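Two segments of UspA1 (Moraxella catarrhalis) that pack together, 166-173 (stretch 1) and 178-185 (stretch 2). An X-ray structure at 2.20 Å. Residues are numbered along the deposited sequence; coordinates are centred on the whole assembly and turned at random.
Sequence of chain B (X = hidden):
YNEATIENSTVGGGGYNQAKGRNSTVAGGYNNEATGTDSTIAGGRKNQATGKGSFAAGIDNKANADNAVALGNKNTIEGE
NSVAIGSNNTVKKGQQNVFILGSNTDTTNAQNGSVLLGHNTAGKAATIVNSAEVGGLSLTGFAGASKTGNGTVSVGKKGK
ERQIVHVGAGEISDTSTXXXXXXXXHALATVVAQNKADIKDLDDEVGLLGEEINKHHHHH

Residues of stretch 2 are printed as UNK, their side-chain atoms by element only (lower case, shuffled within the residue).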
ATOM      1  N   HIS B 166       1.971  11.098  -1.739  1.00 39.84           N
ATOM      2  CA  HIS B 166       3.429  11.068  -1.518  1.00 40.69           C
ATOM      3  C   HIS B 166       4.144   9.899  -2.202  1.00 40.44           C
ATOM      4  O   HIS B 166       5.051   9.262  -1.640  1.00 42.64           O
ATOM      5  CB  HIS B 166       3.725  11.094  -0.036  1.00 41.27           C
ATOM      6  CG  HIS B 166       3.144  12.282   0.652  1.00 41.72           C
ATOM      7  ND1 HIS B 166       3.437  13.575   0.265  1.00 45.14           N
ATOM      8  CD2 HIS B 166       2.306  12.382   1.704  1.00 43.98           C
ATOM      9  CE1 HIS B 166       2.789  14.420   1.050  1.00 47.02           C
ATOM     10  NE2 HIS B 166       2.085  13.722   1.920  1.00 47.53           N
ATOM     11  N   VAL B 167       3.739   9.637  -3.435  1.00 39.35           N
ATOM     12  CA  VAL B 167       4.332   8.629  -4.306  1.00 38.09           C
ATOM     13  C   VAL B 167       5.501   9.211  -5.087  1.00 39.94           C
ATOM     14  O   VAL B 167       5.374  10.222  -5.791  1.00 40.72           O
ATOM     15  CB  VAL B 167       3.252   8.096  -5.309  1.00 37.53           C
ATOM     16  CG1 VAL B 167       3.839   7.039  -6.252  1.00 35.45           C
ATOM     17  CG2 VAL B 167       1.963   7.604  -4.521  1.00 35.01           C
ATOM     18  N   GLY B 168       6.655   8.569  -4.952  1.00 41.42           N
ATOM     19  CA  GLY B 168       7.859   8.927  -5.720  1.00 41.91           C
ATOM     20  C   GLY B 168       7.703   8.736  -7.226  1.00 41.81           C
ATOM     21  O   GLY B 168       6.963   7.839  -7.694  1.00 40.32           O
ATOM     22  N   ALA B 169       8.393   9.590  -7.997  1.00 41.83           N
ATOM     23  CA  ALA B 169       8.334   9.499  -9.466  1.00 41.76           C
ATOM     24  C   ALA B 169       8.789   8.110  -9.888  1.00 41.81           C
ATOM     25  O   ALA B 169       9.781   7.622  -9.431  1.00 40.88           O
ATOM     26  CB  ALA B 169       9.215  10.538 -10.061  1.00 42.44           C
ATOM     27  N   GLY B 170       8.017   7.442 -10.733  1.00 43.02           N
ATOM     28  CA  GLY B 170       8.387   6.082 -11.145  1.00 42.86           C
ATOM     29  C   GLY B 170       9.225   6.120 -12.381  1.00 44.57           C
ATOM     30  O   GLY B 170       9.117   7.051 -13.188  1.00 44.65           O
ATOM     31  N   GLU B 171      10.068   5.107 -12.530  1.00 44.53           N
ATOM     32  CA  GLU B 171      10.777   4.920 -13.760  1.00 47.32           C
ATOM     33  C   GLU B 171       9.812   4.806 -14.968  1.00 46.82           C
ATOM     34  O   GLU B 171       8.759   4.188 -14.887  1.00 46.08           O
ATOM     35  CB  GLU B 171      11.763   3.726 -13.604  1.00 48.37           C
ATOM     36  CG  GLU B 171      12.094   2.995 -14.852  1.00 52.50           C
ATOM     37  CD  GLU B 171      13.080   1.781 -14.630  1.00 60.19           C
ATOM     38  OE1 GLU B 171      13.721   1.647 -13.549  1.00 58.99           O
ATOM     39  OE2 GLU B 171      13.206   0.976 -15.582  1.00 60.36           O
ATOM     40  N   ILE B 172      10.170   5.463 -16.070  1.00 44.38           N
ATOM     41  CA  ILE B 172       9.355   5.500 -17.269  1.00 44.96           C
ATOM     42  C   ILE B 172      10.176   4.915 -18.384  1.00 46.45           C
ATOM     43  O   ILE B 172      11.106   5.554 -18.909  1.00 48.18           O
ATOM     44  CB  ILE B 172       8.876   6.915 -17.571  1.00 45.46           C
ATOM     45  CG1 ILE B 172       7.854   7.332 -16.478  1.00 48.66           C
ATOM     46  CG2 ILE B 172       8.255   7.007 -19.014  1.00 43.11           C
ATOM     47  CD1 ILE B 172       7.458   8.750 -16.605  1.00 52.43           C
ATOM     48  N   SER B 173       9.874   3.654 -18.676  1.00 46.32           N
ATOM     49  CA  SER B 173      10.625   2.830 -19.624  1.00 46.62           C
ATOM     50  C   SER B 173       9.697   1.682 -20.014  1.00 46.43           C
ATOM     51  O   SER B 173       8.667   1.484 -19.405  1.00 45.22           O
ATOM     52  CB  SER B 173      11.925   2.320 -19.040  1.00 46.67           C
ATOM     53  OG  SER B 173      11.717   1.224 -18.170  1.00 48.34           O
ATOM     54  N   UNK B 178       6.954   0.471 -11.980  1.00 41.14           N
ATOM     55  CA  UNK B 178       6.885   1.441 -10.877  1.00 42.10           C
ATOM     56  C   UNK B 178       5.560   2.159 -11.033  1.00 40.97           C
ATOM     57  O   UNK B 178       5.113   2.352 -12.144  1.00 42.49           O
ATOM     58  c   UNK B 178       9.416   1.972 -10.682  1.00 43.17           C
ATOM     59  o   UNK B 178       9.686   0.747 -10.379  1.00 40.29           O
ATOM     60  c   UNK B 178       7.992   2.513 -10.934  1.00 40.47           C
ATOM     61  o   UNK B 178      10.313   2.838 -10.818  1.00 41.37           O
ATOM     62  N   UNK B 179       4.925   2.545  -9.935  1.00 40.43           N
ATOM     63  CA  UNK B 179       3.782   3.435 -10.039  1.00 39.81           C
ATOM     64  C   UNK B 179       4.206   4.782 -10.606  1.00 40.77           C
ATOM     65  O   UNK B 179       5.342   5.259 -10.400  1.00 39.66           O
ATOM     66  c   UNK B 179       3.128   3.629  -8.737  1.00 39.29           C
ATOM     67  N   UNK B 180       3.243   5.390 -11.322  1.00 41.36           N
ATOM     68  CA  UNK B 180       3.355   6.735 -11.931  1.00 41.12           C
ATOM     69  C   UNK B 180       2.617   7.766 -11.033  1.00 41.18           C
ATOM     70  O   UNK B 180       1.564   7.460 -10.492  1.00 41.37           O
ATOM     71  c   UNK B 180       2.782   6.648 -13.377  1.00 40.80           C
ATOM     72  c   UNK B 180       2.355   7.979 -13.915  1.00 39.85           C
ATOM     73  c   UNK B 180       3.803   5.926 -14.316  1.00 39.24           C
ATOM     74  N   UNK B 181       3.162   8.972 -10.861  1.00 41.22           N
ATOM     75  CA  UNK B 181       2.446  10.004 -10.096  1.00 40.27           C
ATOM     76  C   UNK B 181       1.945  11.115 -10.992  1.00 40.44           C
ATOM     77  O   UNK B 181       2.275  11.133 -12.172  1.00 39.26           O
ATOM     78  c   UNK B 181       3.241  10.497  -8.887  1.00 40.38           C
ATOM     79  n   UNK B 181       5.343  11.495  -8.297  1.00 39.94           N
ATOM     80  o   UNK B 181       4.532  11.914 -10.312  1.00 42.59           O
ATOM     81  c   UNK B 181       4.448  11.343  -9.247  1.00 40.05           C
ATOM     82  N   UNK B 182       1.089  11.990 -10.457  1.00 41.18           N
ATOM     83  CA  UNK B 182       0.380  12.974 -11.307  1.00 42.15           C
ATOM     84  C   UNK B 182       1.249  13.941 -12.103  1.00 42.53           C
ATOM     85  O   UNK B 182       0.847  14.422 -13.149  1.00 42.82           O
ATOM     86  N   UNK B 183       2.454  14.209 -11.615  1.00 43.35           N
ATOM     87  CA  UNK B 183       3.391  15.093 -12.275  1.00 44.00           C
ATOM     88  C   UNK B 183       4.001  14.405 -13.479  1.00 43.70           C
ATOM     89  O   UNK B 183       4.486  15.039 -14.396  1.00 45.42           O
ATOM     90  o   UNK B 183       5.486  14.527 -11.116  1.00 46.84           O
ATOM     91  c   UNK B 183       4.477  15.541 -11.305  1.00 44.20           C
ATOM     92  N   UNK B 184       3.974  13.088 -13.495  1.00 43.80           N
ATOM     93  CA  UNK B 184       4.504  12.379 -14.651  1.00 42.52           C
ATOM     94  C   UNK B 184       3.471  12.364 -15.772  1.00 42.93           C
ATOM     95  O   UNK B 184       3.814  12.552 -16.929  1.00 43.41           O
ATOM     96  o   UNK B 184       5.974   9.035 -12.065  1.00 44.31           O
ATOM     97  n   UNK B 184       7.757   9.361 -13.461  1.00 41.89           N
ATOM     98  c   UNK B 184       6.616   9.759 -12.841  1.00 43.77           C
ATOM     99  c   UNK B 184       6.079  11.089 -13.199  1.00 40.72           C
ATOM    100  c   UNK B 184       4.968  10.992 -14.245  1.00 41.67           C
ATOM    101  N   UNK B 185       2.197  12.181 -15.416  1.00 42.35           N
ATOM    102  CA  UNK B 185       1.137  12.318 -16.391  1.00 41.69           C
ATOM    103  C   UNK B 185       1.019  13.758 -16.863  1.00 42.41           C
ATOM    104  O   UNK B 185       0.811  14.002 -18.045  1.00 42.71           O
ATOM    105  c   UNK B 185      -1.375  11.708 -16.850  1.00 40.72           C
ATOM    106  c   UNK B 185      -0.191  11.825 -15.840  1.00 41.57           C
ATOM    107  c   UNK B 185      -2.688  11.559 -16.159  1.00 39.54           C
ATOM    108  c   UNK B 185      -1.134  10.463 -17.689  1.00 39.44           C
TER
HETATM  109  O   HOH W   1       6.422   5.096  -7.995  1.00 22.58           O
HETATM  110  O   HOH W   2      11.509  -0.056 -11.753  1.00 27.31           O

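Position 178 has four side-chain atoms: a CB, then a second carbon carrying two oxygens. The CB lies 3.6 Å from Gly170 CA, and one of the oxygens is 2.9 Å from Glu171 N, with an N-H...acceptor angle of 160°. A carboxylate one carbon from the backbone is aspartate, so this is Asp178, and OD1 accepts the hydrogen bond from Glu171 N. Its other oxygen, OD2, accepts a hydrogen bond from water 2 at 2.4 Å; the same water makes a weak bond, at 3.3 Å, to Glu171 OE1. The two acids come close, OE1 of Glu171 lying 4.5 Å from OD1 of Asp178, and the water between them donates to both.

Position 179 shows a single side-chain carbon, 4.3 Å from Val167 CG1. One carbon and nothing beyond it is alanine, Ala179. Its backbone carbonyl matters more: Ala179 O lies 3.2 Å from Gly170 CA, a CA-H...O contact with an angle of 137° at the hydrogen. Water 1 donates both to Ala179 O, at 2.6 Å, and to Gly168 O, at 2.8 Å.

At position 180 the CB carries two further carbons, a fork at the first atom. The CA-to-CB bond points away from stretch 1, and the side chain makes no contact with it. Three carbons so branched give valine, Val180.

Position 181 has two carbons, the second bearing one oxygen and one nitrogen. The nitrogen lies 2.8 Å from Val167 O. This terminal amide one carbon from the backbone is asparagine, and Asn181 ND2 donates to Val167 O with an N-H...acceptor angle of 169°. Asn181 OD1 faces the following helix as an N-cap, accepting weak bonds from the backbone N atoms of 183 and 184.

Position 182 has no side-chain atoms and does not touch stretch 1. It is therefore Gly182, which opens the helix.

Position 183 carries one carbon and then one oxygen, and makes no contact with stretch 1. This is serine. Ser183 OG donates to Asn181 OD1 at 2.9 Å, reinforcing the cap.

Position 184 has three carbons in a row, the third carrying an oxygen and a nitrogen. The oxygen is 2.9 Å from Gly170 N and the nitrogen 2.7 Å from Gly170 O. This amide, one methylene longer than asparagine, is glutamine. Gln184 grips Gly170 at two points: OE1 accepts from Gly170 N at 162°, and NE2 donates to Gly170 O at 165°. Gln184 OE1 also accepts from Asn181 N at 3.1 Å.

Position 185 has four carbons forked at the second; its CA-to-CB bond points away, and the side chain makes no contact with stretch 1. This is Leu185.

The contact works by side chains of stretch 2 reading the backbone of stretch 1: all four direct hydrogen bonds pair a side-chain atom of Asp178, Asn181 or Gln184 with a backbone atom. Glycine at 170 permits the close approach, since an ideal CB on Gly170 would clash with Ala179 O and Asp178 CB.

Stretch 2 (178-185) DAVNGSQL
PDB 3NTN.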